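Local atomic coordinates of novel protein similar to vertebrate potassium voltage-gated channel, subfamily H (Eag-related) family (Danio rerio, PDB entry 3UKN), a protein that probably forms the pore of a voltage-gated delayed-rectifier potassium channel, this chain being its cytoplasmic C-linker and cyclic nucleotide-binding homology domain. Residues N50-S55 with L116-F121; D68-L73 with C90-S95; I110-A115 with N159-A164. All blocks are in the same frame, centred on the assembly; numbering follows the deposited sequence.

Interaction 1: N50-S55 with L116-F121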
ATOM      1  N   ASN B  50       5.857   4.021  -9.173  1.00 41.29           N
ATOM      2  CA  ASN B  50       4.797   4.714  -8.454  1.00 40.61           C
ATOM      3  C   ASN B  50       3.586   3.846  -8.116  1.00 30.66           C
ATOM      4  O   ASN B  50       2.712   4.267  -7.350  1.00 33.85           O
ATOM      5  CB  ASN B  50       4.359   5.981  -9.206  1.00 53.30           C
ATOM      6  CG  ASN B  50       5.358   7.116  -9.057  1.00 61.97           C
ATOM      7  OD1 ASN B  50       6.440   6.932  -8.500  1.00 64.91           O
ATOM      8  ND2 ASN B  50       5.001   8.291  -9.555  1.00 57.45           N
ATOM      9  N   GLY B  51       3.517   2.643  -8.680  1.00 34.54           N
ATOM     10  CA  GLY B  51       2.379   1.782  -8.425  1.00 32.68           C
ATOM     11  C   GLY B  51       2.682   0.488  -7.684  1.00 37.89           C
ATOM     12  O   GLY B  51       1.894  -0.476  -7.747  1.00 36.12           O
ATOM     13  N   ILE B  52       3.806   0.448  -6.969  1.00 27.15           N
ATOM     14  CA  ILE B  52       4.225  -0.793  -6.312  1.00 30.17           C
ATOM     15  C   ILE B  52       3.248  -1.295  -5.245  1.00 29.72           C
ATOM     16  O   ILE B  52       2.513  -0.522  -4.621  1.00 34.91           O
ATOM     17  CB  ILE B  52       5.647  -0.697  -5.699  1.00 38.91           C
ATOM     18  CG1 ILE B  52       5.629   0.070  -4.381  1.00 38.24           C
ATOM     19  CG2 ILE B  52       6.628  -0.084  -6.685  1.00 34.55           C
ATOM     20  CD1 ILE B  52       7.008   0.208  -3.745  1.00 38.95           C
ATOM     21  N   ASP B  53       3.242  -2.608  -5.053  1.00 30.70           N
ATOM     22  CA  ASP B  53       2.422  -3.247  -4.037  1.00 30.15           C
ATOM     23  C   ASP B  53       3.126  -3.121  -2.700  1.00 28.66           C
ATOM     24  O   ASP B  53       4.209  -3.685  -2.533  1.00 42.81           O
ATOM     25  CB  ASP B  53       2.229  -4.723  -4.397  1.00 41.00           C
ATOM     26  CG  ASP B  53       1.502  -5.503  -3.315  1.00 51.14           C
ATOM     27  OD1 ASP B  53       0.904  -4.865  -2.424  1.00 47.62           O
ATOM     28  OD2 ASP B  53       1.526  -6.757  -3.362  1.00 57.63           O
ATOM     29  N   VAL B  54       2.517  -2.395  -1.755  1.00 27.47           N
ATOM     30  CA  VAL B  54       3.132  -2.150  -0.445  1.00 26.96           C
ATOM     31  C   VAL B  54       2.505  -2.960   0.687  1.00 36.17           C
ATOM     32  O   VAL B  54       2.890  -2.827   1.854  1.00 42.93           O
ATOM     33  CB  VAL B  54       3.104  -0.645  -0.046  1.00 42.59           C
ATOM     34  CG1 VAL B  54       3.810   0.196  -1.094  1.00 43.32           C
ATOM     35  CG2 VAL B  54       1.677  -0.166   0.177  1.00 36.35           C
ATOM     36  N   SER B  55       1.538  -3.799   0.341  1.00 36.25           N
ATOM     37  CA  SER B  55       0.884  -4.651   1.329  1.00 41.63           C
ATOM     38  C   SER B  55       1.868  -5.708   1.820  1.00 46.99           C
ATOM     39  O   SER B  55       2.862  -5.988   1.153  1.00 46.58           O
ATOM     40  CB  SER B  55      -0.355  -5.328   0.723  1.00 39.95           C
ATOM     41  OG  SER B  55       0.010  -6.398  -0.135  1.00 36.79           O
ATOM     42  N   LEU B 116      12.329   7.414  -5.777  1.00 44.45           N
ATOM     43  CA  LEU B 116      12.535   5.975  -5.822  1.00 37.43           C
ATOM     44  C   LEU B 116      11.742   5.303  -4.699  1.00 30.30           C
ATOM     45  O   LEU B 116      11.852   5.694  -3.537  1.00 28.06           O
ATOM     46  CB  LEU B 116      14.026   5.653  -5.704  1.00 29.18           C
ATOM     47  CG  LEU B 116      14.417   4.187  -5.924  1.00 28.17           C
ATOM     48  CD1 LEU B 116      14.113   3.713  -7.361  1.00 14.61           C
ATOM     49  CD2 LEU B 116      15.880   3.967  -5.559  1.00 29.47           C
ATOM     50  N   GLN B 117      10.942   4.299  -5.038  1.00 24.42           N
ATOM     51  CA  GLN B 117      10.117   3.639  -4.031  1.00 29.71           C
ATOM     52  C   GLN B 117      10.665   2.265  -3.655  1.00 26.93           C
ATOM     53  O   GLN B 117      10.256   1.669  -2.669  1.00 30.57           O
ATOM     54  CB  GLN B 117       8.685   3.481  -4.548  1.00 38.62           C
ATOM     55  CG  GLN B 117       7.975   4.784  -4.895  1.00 38.26           C
ATOM     56  CD  GLN B 117       7.565   5.556  -3.668  1.00 38.30           C
ATOM     57  OE1 GLN B 117       7.361   4.977  -2.597  1.00 32.85           O
ATOM     58  NE2 GLN B 117       7.465   6.878  -3.801  1.00 43.83           N
ATOM     59  N   ALA B 118      11.590   1.760  -4.455  1.00 25.82           N
ATOM     60  CA  ALA B 118      12.076   0.396  -4.284  1.00 26.09           C
ATOM     61  C   ALA B 118      13.405   0.207  -4.998  1.00 28.24           C
ATOM     62  O   ALA B 118      13.795   1.028  -5.829  1.00 36.89           O
ATOM     63  CB  ALA B 118      11.053  -0.592  -4.860  1.00 24.09           C
ATOM     64  N   ILE B 119      14.086  -0.896  -4.684  1.00 22.91           N
ATOM     65  CA  ILE B 119      15.140  -1.395  -5.560  1.00 27.42           C
ATOM     66  C   ILE B 119      14.557  -2.565  -6.329  1.00 28.35           C
ATOM     67  O   ILE B 119      13.730  -3.309  -5.799  1.00 32.27           O
ATOM     68  CB  ILE B 119      16.403  -1.835  -4.788  1.00 29.83           C
ATOM     69  CG1 ILE B 119      16.099  -2.992  -3.859  1.00 20.25           C
ATOM     70  CG2 ILE B 119      16.941  -0.692  -3.959  1.00 31.90           C
ATOM     71  CD1 ILE B 119      17.292  -3.364  -2.984  1.00 35.41           C
ATOM     72  N   TYR B 120      14.970  -2.706  -7.583  1.00 28.18           N
ATOM     73  CA  TYR B 120      14.397  -3.699  -8.490  1.00 32.58           C
ATOM     74  C   TYR B 120      15.472  -4.646  -9.022  1.00 39.80           C
ATOM     75  O   TYR B 120      16.631  -4.265  -9.199  1.00 36.19           O
ATOM     76  CB  TYR B 120      13.699  -3.002  -9.665  1.00 24.71           C
ATOM     77  CG  TYR B 120      12.679  -1.998  -9.227  1.00 24.53           C
ATOM     78  CD1 TYR B 120      11.343  -2.349  -9.116  1.00 24.42           C
ATOM     79  CD2 TYR B 120      13.049  -0.699  -8.908  1.00 22.85           C
ATOM     80  CE1 TYR B 120      10.390  -1.429  -8.702  1.00 32.00           C
ATOM     81  CE2 TYR B 120      12.120   0.224  -8.485  1.00 31.00           C
ATOM     82  CZ  TYR B 120      10.784  -0.142  -8.385  1.00 31.00           C
ATOM     83  OH  TYR B 120       9.842   0.779  -7.956  1.00 30.23           O
ATOM     84  N   PHE B 121      15.074  -5.880  -9.280  1.00 28.00           N
ATOM     85  CA  PHE B 121      15.993  -6.881  -9.790  1.00 28.43           C
ATOM     86  C   PHE B 121      15.354  -7.450 -11.044  1.00 24.12           C
ATOM     87  O   PHE B 121      14.198  -7.856 -11.008  1.00 29.99           O
ATOM     88  CB  PHE B 121      16.209  -7.972  -8.721  1.00 18.86           C
ATOM     89  CG  PHE B 121      17.060  -9.148  -9.188  1.00 29.73           C
ATOM     90  CD1 PHE B 121      18.436  -9.149  -9.002  1.00 21.60           C
ATOM     91  CD2 PHE B 121      16.475 -10.259  -9.774  1.00 29.31           C
ATOM     92  CE1 PHE B 121      19.228 -10.230  -9.424  1.00 26.77           C
ATOM     93  CE2 PHE B 121      17.252 -11.341 -10.188  1.00 38.94           C
ATOM     94  CZ  PHE B 121      18.631 -11.326 -10.017  1.00 29.61           C
TER
HETATM   95  O   HOH W   1       7.249   8.269  -6.652  1.00 46.59           O
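Apolar packing here rests on Ile52, whose two branches reach different residues of 116-121. Its CG1 occupies the crowded position between the backbone N and the carbonyl carbon (chi1 78°), and the chain then runs extended, so that Ile52 CD1 lies 3.8 Å from Gln117 CB and also touches the carbonyl O of Gln117. Ile52 CD1 also stands 4.3 Å from Ala118 CB. The other branch, CG2, arrives at the edge of the Tyr120 ring, near its plane, with Ile52 CG2 3.6 Å from Tyr120 OH. Tyr172 and Ser174 of the neighbouring strand 168-174 also touch Ile52. This places an irregular linker, running between helices 32-45 and 63-71 of the C-linker, against strand 118-122 of the beta-roll that characterises cyclic nucleotide-binding domains.

No direct hydrogen bond joins the two segments; polar contact between them passes through a water. That water donates to Asn50 OD1 at 2.4 Å, a very short separation, and accepts from Gln117 NE2 at 3.2 Å. The bend in the Gln117 chain at chi2 (-74°) goes with this position of its amide. Tyr120 OH bonds instead to Asn49 OD1, so Asn49, just before 50-55, holds 116-121 at two points, the backbone N of Gln117 and the hydroxyl of Tyr120.

Within 50-55, Asp53 OD1 accepts twice from Ser55: from N at 3.0 Å, above the carboxylate plane, closing an Asx turn, and from OG at 2.9 Å on the syn lone pair. Asp53 OD2 forms a salt bridge with Lys99.

Interaction 2: D68-L73 with C90-S95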
ATOM      1  N   ASP B  68       8.840 -21.234   8.521  1.00 36.67           N
ATOM      2  CA  ASP B  68       8.455 -22.332   7.652  1.00 35.67           C
ATOM      3  C   ASP B  68       8.173 -21.904   6.202  1.00 43.60           C
ATOM      4  O   ASP B  68       8.570 -22.592   5.259  1.00 49.02           O
ATOM      5  CB  ASP B  68       7.307 -23.143   8.262  1.00 48.44           C
ATOM      6  CG  ASP B  68       7.785 -24.096   9.353  1.00 56.53           C
ATOM      7  OD1 ASP B  68       9.019 -24.219   9.541  1.00 59.58           O
ATOM      8  OD2 ASP B  68       6.934 -24.735  10.011  1.00 60.76           O
ATOM      9  N   ILE B  69       7.499 -20.769   6.015  1.00 35.11           N
ATOM     10  CA  ILE B  69       7.333 -20.233   4.666  1.00 27.04           C
ATOM     11  C   ILE B  69       8.683 -19.849   4.030  1.00 30.82           C
ATOM     12  O   ILE B  69       8.974 -20.206   2.881  1.00 29.80           O
ATOM     13  CB  ILE B  69       6.447 -18.987   4.646  1.00 27.34           C
ATOM     14  CG1 ILE B  69       5.013 -19.339   5.065  1.00 37.37           C
ATOM     15  CG2 ILE B  69       6.483 -18.365   3.262  1.00 27.70           C
ATOM     16  CD1 ILE B  69       4.260 -18.185   5.698  1.00 33.84           C
ATOM     17  N   ALA B  70       9.498 -19.104   4.764  1.00 29.93           N
ATOM     18  CA  ALA B  70      10.766 -18.646   4.192  1.00 36.52           C
ATOM     19  C   ALA B  70      11.615 -19.802   3.613  1.00 39.29           C
ATOM     20  O   ALA B  70      12.160 -19.678   2.510  1.00 41.51           O
ATOM     21  CB  ALA B  70      11.556 -17.813   5.196  1.00 29.35           C
ATOM     22  N   MET B  71      11.689 -20.927   4.327  1.00 46.68           N
ATOM     23  CA  MET B  71      12.437 -22.097   3.858  1.00 53.49           C
ATOM     24  C   MET B  71      12.087 -22.536   2.428  1.00 59.18           C
ATOM     25  O   MET B  71      12.928 -23.111   1.731  1.00 61.46           O
ATOM     26  CB  MET B  71      12.259 -23.286   4.811  1.00 54.54           C
ATOM     27  CG  MET B  71      13.148 -23.291   6.056  1.00 52.65           C
ATOM     28  SD  MET B  71      12.551 -24.518   7.241  1.00 90.27           S
ATOM     29  CE  MET B  71      13.017 -23.778   8.814  1.00 53.62           C
ATOM     30  N   HIS B  72      10.854 -22.283   1.992  1.00 37.13           N
ATOM     31  CA  HIS B  72      10.439 -22.679   0.644  1.00 38.97           C
ATOM     32  C   HIS B  72      10.733 -21.620  -0.425  1.00 51.22           C
ATOM     33  O   HIS B  72      10.408 -21.807  -1.606  1.00 64.51           O
ATOM     34  CB  HIS B  72       8.950 -23.033   0.616  1.00 44.11           C
ATOM     35  CG  HIS B  72       8.620 -24.305   1.317  1.00 52.39           C
ATOM     36  ND1 HIS B  72       8.332 -24.362   2.672  1.00 51.87           N
ATOM     37  CD2 HIS B  72       8.536 -25.582   0.870  1.00 56.21           C
ATOM     38  CE1 HIS B  72       8.088 -25.608   3.017  1.00 55.49           C
ATOM     39  NE2 HIS B  72       8.199 -26.373   1.939  1.00 59.72           N
ATOM     40  N   LEU B  73      11.327 -20.502  -0.021  1.00 41.67           N
ATOM     41  CA  LEU B  73      11.626 -19.452  -0.990  1.00 48.56           C
ATOM     42  C   LEU B  73      13.107 -19.441  -1.292  1.00 51.88           C
ATOM     43  O   LEU B  73      13.933 -19.568  -0.382  1.00 56.64           O
ATOM     44  CB  LEU B  73      11.179 -18.069  -0.490  1.00 35.70           C
ATOM     45  CG  LEU B  73       9.715 -17.922  -0.048  1.00 38.85           C
ATOM     46  CD1 LEU B  73       9.365 -16.474   0.374  1.00 30.79           C
ATOM     47  CD2 LEU B  73       8.785 -18.400  -1.132  1.00 41.61           C
ATOM     48  N   CYS B  90      18.029 -12.298   8.980  1.00 35.90           N
ATOM     49  CA  CYS B  90      17.892 -11.137   8.100  1.00 27.66           C
ATOM     50  C   CYS B  90      17.454 -11.565   6.703  1.00 26.39           C
ATOM     51  O   CYS B  90      16.588 -10.946   6.091  1.00 28.66           O
ATOM     52  CB  CYS B  90      19.204 -10.354   8.015  1.00 35.32           C
ATOM     53  SG  CYS B  90      19.104  -8.882   6.971  1.00 32.31           S
ATOM     54  N   LEU B  91      18.041 -12.635   6.189  1.00 33.62           N
ATOM     55  CA  LEU B  91      17.616 -13.100   4.880  1.00 30.42           C
ATOM     56  C   LEU B  91      16.151 -13.594   4.859  1.00 28.60           C
ATOM     57  O   LEU B  91      15.398 -13.331   3.910  1.00 28.13           O
ATOM     58  CB  LEU B  91      18.598 -14.138   4.340  1.00 29.28           C
ATOM     59  CG  LEU B  91      19.890 -13.396   3.965  1.00 40.50           C
ATOM     60  CD1 LEU B  91      21.105 -14.305   3.911  1.00 27.97           C
ATOM     61  CD2 LEU B  91      19.723 -12.620   2.649  1.00 41.44           C
ATOM     62  N   ARG B  92      15.734 -14.297   5.901  1.00 28.09           N
ATOM     63  CA  ARG B  92      14.348 -14.762   5.930  1.00 39.44           C
ATOM     64  C   ARG B  92      13.350 -13.605   5.854  1.00 34.75           C
ATOM     65  O   ARG B  92      12.498 -13.581   4.969  1.00 42.55           O
ATOM     66  CB  ARG B  92      14.085 -15.660   7.135  1.00 38.48           C
ATOM     67  CG  ARG B  92      14.574 -17.075   6.884  1.00 53.14           C
ATOM     68  CD  ARG B  92      14.530 -17.927   8.128  1.00 59.61           C
ATOM     69  NE  ARG B  92      14.962 -19.296   7.869  1.00 57.78           N
ATOM     70  CZ  ARG B  92      15.093 -20.216   8.820  1.00 59.96           C
ATOM     71  NH1 ARG B  92      14.831 -19.895  10.081  1.00 59.76           N
ATOM     72  NH2 ARG B  92      15.488 -21.451   8.518  1.00 60.54           N
ATOM     73  N   SER B  93      13.473 -12.653   6.774  1.00 21.41           N
ATOM     74  CA  SER B  93      12.666 -11.425   6.771  1.00 21.62           C
ATOM     75  C   SER B  93      12.621 -10.763   5.395  1.00 24.48           C
ATOM     76  O   SER B  93      11.556 -10.461   4.885  1.00 30.77           O
ATOM     77  CB  SER B  93      13.211 -10.431   7.798  1.00 25.63           C
ATOM     78  OG  SER B  93      13.401 -11.051   9.062  1.00 43.52           O
ATOM     79  N   LEU B  94      13.783 -10.548   4.790  1.00 27.48           N
ATOM     80  CA  LEU B  94      13.835  -9.946   3.469  1.00 22.40           C
ATOM     81  C   LEU B  94      13.076 -10.750   2.437  1.00 20.21           C
ATOM     82  O   LEU B  94      12.416 -10.199   1.553  1.00 24.81           O
ATOM     83  CB  LEU B  94      15.288  -9.766   3.001  1.00 25.62           C
ATOM     84  CG  LEU B  94      16.084  -8.644   3.670  1.00 27.51           C
ATOM     85  CD1 LEU B  94      17.524  -8.567   3.125  1.00 22.82           C
ATOM     86  CD2 LEU B  94      15.372  -7.324   3.465  1.00 31.99           C
ATOM     87  N   SER B  95      13.191 -12.059   2.517  1.00 13.49           N
ATOM     88  CA  SER B  95      12.623 -12.889   1.463  1.00 33.14           C
ATOM     89  C   SER B  95      11.110 -12.835   1.521  1.00 27.92           C
ATOM     90  O   SER B  95      10.447 -13.031   0.505  1.00 28.23           O
ATOM     91  CB  SER B  95      13.095 -14.352   1.571  1.00 29.82           C
ATOM     92  OG  SER B  95      12.444 -14.985   2.645  1.00 28.67           O
TER
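Ala70 makes the closest backbone approach, its CA 5.6 Å from that of Arg92, and its methyl points toward helix 88-96. There Ala70 CB meets the aliphatic base of the arginine, 3.5 Å from Arg92 CG. In a direction roughly at right angles to this, Ala70 CB lies 3.9 Å from Ser95 OG. Leu73, in the non-helical residues that follow, adds a branch: Leu73 CD1 rests 3.6 Å from Ser95 O. Farther out, Met71 and Arg92 run side by side and point the same way, bringing Met71 CE to 3.4 Å from Arg92 NH2, obliquely to the guanidinium.

The Ser95 hydroxyl is held by its own helix: in the crowded position (chi1 74°), Ser95 OG donates to Arg92 O, 2.7 Å away, on a lone pair of that carbonyl. Segment 68-73 belongs to the C-linker and 90-95 to helix 88-96, which precedes strand 99-103. On their far sides, Asp68 OD2 pairs with Arg37 of the second subunit and Leu94 packs onto helix 175-184.

With no hydrogen bond or salt bridge between the two segments, cohesion here is van der Waals in kind; the extended Arg92 contributes methylenes at its base and a charged tip beside a methionine methyl.

Interaction 3: I110-A115 with N159-A164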
ATOM      1  N   ILE B 110      10.476   3.286 -14.034  1.00 32.13           N
ATOM      2  CA  ILE B 110      10.784   4.491 -13.267  1.00 35.01           C
ATOM      3  C   ILE B 110      10.759   5.714 -14.183  1.00 43.42           C
ATOM      4  O   ILE B 110      11.255   5.660 -15.303  1.00 43.83           O
ATOM      5  CB  ILE B 110      12.183   4.367 -12.648  1.00 40.11           C
ATOM      6  CG1 ILE B 110      12.097   3.566 -11.353  1.00 42.03           C
ATOM      7  CG2 ILE B 110      12.802   5.739 -12.406  1.00 44.77           C
ATOM      8  CD1 ILE B 110      13.293   2.711 -11.087  1.00 36.74           C
ATOM      9  N   ARG B 111      10.167   6.811 -13.719  1.00 32.12           N
ATOM     10  CA  ARG B 111      10.172   8.051 -14.495  1.00 39.76           C
ATOM     11  C   ARG B 111      11.142   9.025 -13.858  1.00 48.31           C
ATOM     12  O   ARG B 111      11.137   9.221 -12.639  1.00 44.10           O
ATOM     13  CB  ARG B 111       8.783   8.680 -14.555  1.00 45.62           C
ATOM     14  CG  ARG B 111       7.806   7.990 -15.492  1.00 43.09           C
ATOM     15  CD  ARG B 111       6.486   8.775 -15.619  1.00 49.26           C
ATOM     16  NE  ARG B 111       5.469   8.004 -16.332  1.00 47.46           N
ATOM     17  CZ  ARG B 111       5.396   7.891 -17.658  1.00 46.86           C
ATOM     18  NH1 ARG B 111       6.269   8.514 -18.443  1.00 48.20           N
ATOM     19  NH2 ARG B 111       4.445   7.156 -18.208  1.00 39.56           N
ATOM     20  N   GLN B 112      11.985   9.625 -14.691  1.00 36.49           N
ATOM     21  CA  GLN B 112      12.999  10.550 -14.208  1.00 43.84           C
ATOM     22  C   GLN B 112      12.362  11.623 -13.321  1.00 48.35           C
ATOM     23  O   GLN B 112      11.306  12.173 -13.649  1.00 49.73           O
ATOM     24  CB  GLN B 112      13.732  11.188 -15.383  1.00 50.59           C
ATOM     25  CG  GLN B 112      14.745  12.229 -14.958  1.00 55.11           C
ATOM     26  CD  GLN B 112      15.563  12.742 -16.111  1.00 55.70           C
ATOM     27  OE1 GLN B 112      15.572  12.152 -17.188  1.00 55.91           O
ATOM     28  NE2 GLN B 112      16.257  13.853 -15.895  1.00 63.73           N
ATOM     29  N   GLY B 113      12.994  11.892 -12.183  1.00 59.29           N
ATOM     30  CA  GLY B 113      12.497  12.888 -11.253  1.00 52.35           C
ATOM     31  C   GLY B 113      11.542  12.348 -10.201  1.00 49.21           C
ATOM     32  O   GLY B 113      11.290  13.013  -9.192  1.00 39.77           O
ATOM     33  N   ASP B 114      10.992  11.159 -10.427  1.00 47.47           N
ATOM     34  CA  ASP B 114      10.167  10.532  -9.400  1.00 43.33           C
ATOM     35  C   ASP B 114      11.015  10.183  -8.173  1.00 35.46           C
ATOM     36  O   ASP B 114      12.249  10.114  -8.254  1.00 39.61           O
ATOM     37  CB  ASP B 114       9.433   9.289  -9.939  1.00 45.81           C
ATOM     38  CG  ASP B 114       8.194   9.649 -10.766  1.00 54.52           C
ATOM     39  OD1 ASP B 114       7.747  10.815 -10.692  1.00 51.20           O
ATOM     40  OD2 ASP B 114       7.659   8.769 -11.481  1.00 51.95           O
ATOM     41  N   ALA B 115      10.357   9.996  -7.032  1.00 39.59           N
ATOM     42  CA  ALA B 115      11.040   9.476  -5.866  1.00 35.47           C
ATOM     43  C   ALA B 115      11.132   7.953  -5.983  1.00 43.80           C
ATOM     44  O   ALA B 115      10.135   7.287  -6.268  1.00 48.27           O
ATOM     45  CB  ALA B 115      10.317   9.871  -4.605  1.00 24.77           C
ATOM     46  N   ASN B 159      17.285  10.068 -11.434  1.00 34.58           N
ATOM     47  CA  ASN B 159      17.997  10.872 -12.416  1.00 48.32           C
ATOM     48  C   ASN B 159      17.802  10.391 -13.853  1.00 54.76           C
ATOM     49  O   ASN B 159      18.360  10.972 -14.787  1.00 56.96           O
ATOM     50  CB  ASN B 159      19.486  10.857 -12.084  1.00 45.83           C
ATOM     51  CG  ASN B 159      20.079   9.467 -12.194  1.00 37.71           C
ATOM     52  OD1 ASN B 159      19.620   8.648 -12.997  1.00 32.30           O
ATOM     53  ND2 ASN B 159      21.077   9.182 -11.373  1.00 34.25           N
ATOM     54  N   ALA B 160      17.033   9.324 -14.032  1.00 62.37           N
ATOM     55  CA  ALA B 160      16.778   8.809 -15.374  1.00 59.58           C
ATOM     56  C   ALA B 160      15.458   8.042 -15.450  1.00 47.18           C
ATOM     57  O   ALA B 160      14.918   7.617 -14.431  1.00 41.28           O
ATOM     58  CB  ALA B 160      17.931   7.932 -15.827  1.00 58.98           C
ATOM     59  N   ASN B 161      14.929   7.888 -16.658  1.00 37.36           N
ATOM     60  CA  ASN B 161      13.813   6.982 -16.881  1.00 33.42           C
ATOM     61  C   ASN B 161      14.359   5.564 -17.070  1.00 34.58           C
ATOM     62  O   ASN B 161      15.459   5.389 -17.628  1.00 37.13           O
ATOM     63  CB  ASN B 161      13.019   7.381 -18.140  1.00 45.23           C
ATOM     64  CG  ASN B 161      12.641   8.852 -18.164  1.00 51.91           C
ATOM     65  OD1 ASN B 161      11.850   9.312 -17.342  1.00 55.15           O
ATOM     66  ND2 ASN B 161      13.191   9.593 -19.120  1.00 52.36           N
ATOM     67  N   VAL B 162      13.616   4.562 -16.606  1.00 43.93           N
ATOM     68  CA  VAL B 162      13.919   3.178 -16.966  1.00 37.59           C
ATOM     69  C   VAL B 162      12.697   2.562 -17.615  1.00 37.11           C
ATOM     70  O   VAL B 162      11.638   2.466 -16.990  1.00 37.34           O
ATOM     71  CB  VAL B 162      14.292   2.269 -15.762  1.00 34.43           C
ATOM     72  CG1 VAL B 162      14.547   0.849 -16.273  1.00 26.50           C
ATOM     73  CG2 VAL B 162      15.512   2.791 -15.000  1.00 32.61           C
ATOM     74  N   LYS B 163      12.852   2.127 -18.858  1.00 33.59           N
ATOM     75  CA  LYS B 163      11.737   1.619 -19.645  1.00 31.35           C
ATOM     76  C   LYS B 163      12.007   0.177 -20.069  1.00 37.96           C
ATOM     77  O   LYS B 163      13.107  -0.138 -20.506  1.00 45.80           O
ATOM     78  CB  LYS B 163      11.569   2.474 -20.900  1.00 37.95           C
ATOM     79  CG  LYS B 163      11.038   3.883 -20.666  1.00 49.10           C
ATOM     80  CD  LYS B 163      10.968   4.662 -21.975  1.00 54.51           C
ATOM     81  CE  LYS B 163      10.085   3.954 -23.004  1.00 49.68           C
ATOM     82  NZ  LYS B 163       9.953   4.732 -24.269  1.00 54.58           N
ATOM     83  N   ALA B 164      11.014  -0.696 -19.944  1.00 40.73           N
ATOM     84  CA  ALA B 164      11.147  -2.049 -20.461  1.00 33.75           C
ATOM     85  C   ALA B 164      11.339  -1.970 -21.960  1.00 36.37           C
ATOM     86  O   ALA B 164      10.753  -1.115 -22.624  1.00 39.41           O
ATOM     87  CB  ALA B 164       9.908  -2.877 -20.132  1.00 32.55           C
TER
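Ile110 and Val162 form an antiparallel hydrogen-bonded pair, CA atoms 5.0 Å apart, where strand 108-110 edges the four-stranded antiparallel sheet of the cyclic nucleotide-binding beta-roll. Ile110 N donates to Val162 O at 3.3 Å, on a lone pair. The return bond, Val162 N to Ile110 O, is shorter at 2.9 Å but comes from above the carbonyl plane. Beyond the pair, 110-115 leaves the sheet in a type II turn from Arg111 to Asp114, closed by Asp114 N on Arg111 O at 2.9 Å; Gly113 takes a positive phi (90°), a conformation in which a side chain would collide with the carbonyl O of Gln112.

On one face of the sheet the two side chains of the pair pack together, Ile110 CB 4.3 Å from Val162 CB. Ile110 CG2 touches the carbonyl O of Ala160. Gln112, with CG anti to its backbone N (chi1 176°), stretches along Asn159 and Ala160, its CD 3.6 Å from Asn159 O; its OE1 has a weak bond to the backbone N of Asp132. Asn161 stands in for a main-chain acceptor where the strand pairing ends: Asn161 OD1 accepts from Gln112 N at 2.7 Å in a nearly straight bond (173°), the donor lying above the amide plane.

Interactions 1 and 3 adjoin where the C-linker meets the beta-roll, centres 13 Å apart: 110-115 runs directly into 116-121, Ile110 CD1 packs on Tyr120 and Leu116, and Asn50 meets Asp114. Interactions 1 and 2 share the C-linker, which holds both 50-55 and 68-73, and both touch the second subunit; interaction 3 stays within its own chain. Interaction 1 is the most central, 3 Å from the chain's centre, whereas interaction 2 lies 18 Å out, with Met71 exposed. Chemistry follows place: interaction 3 is a sheet edge held by main-chain N-H groups, interaction 1 sets a linker against a strand through isoleucine and a water, and interaction 2 is helix-to-helix packing.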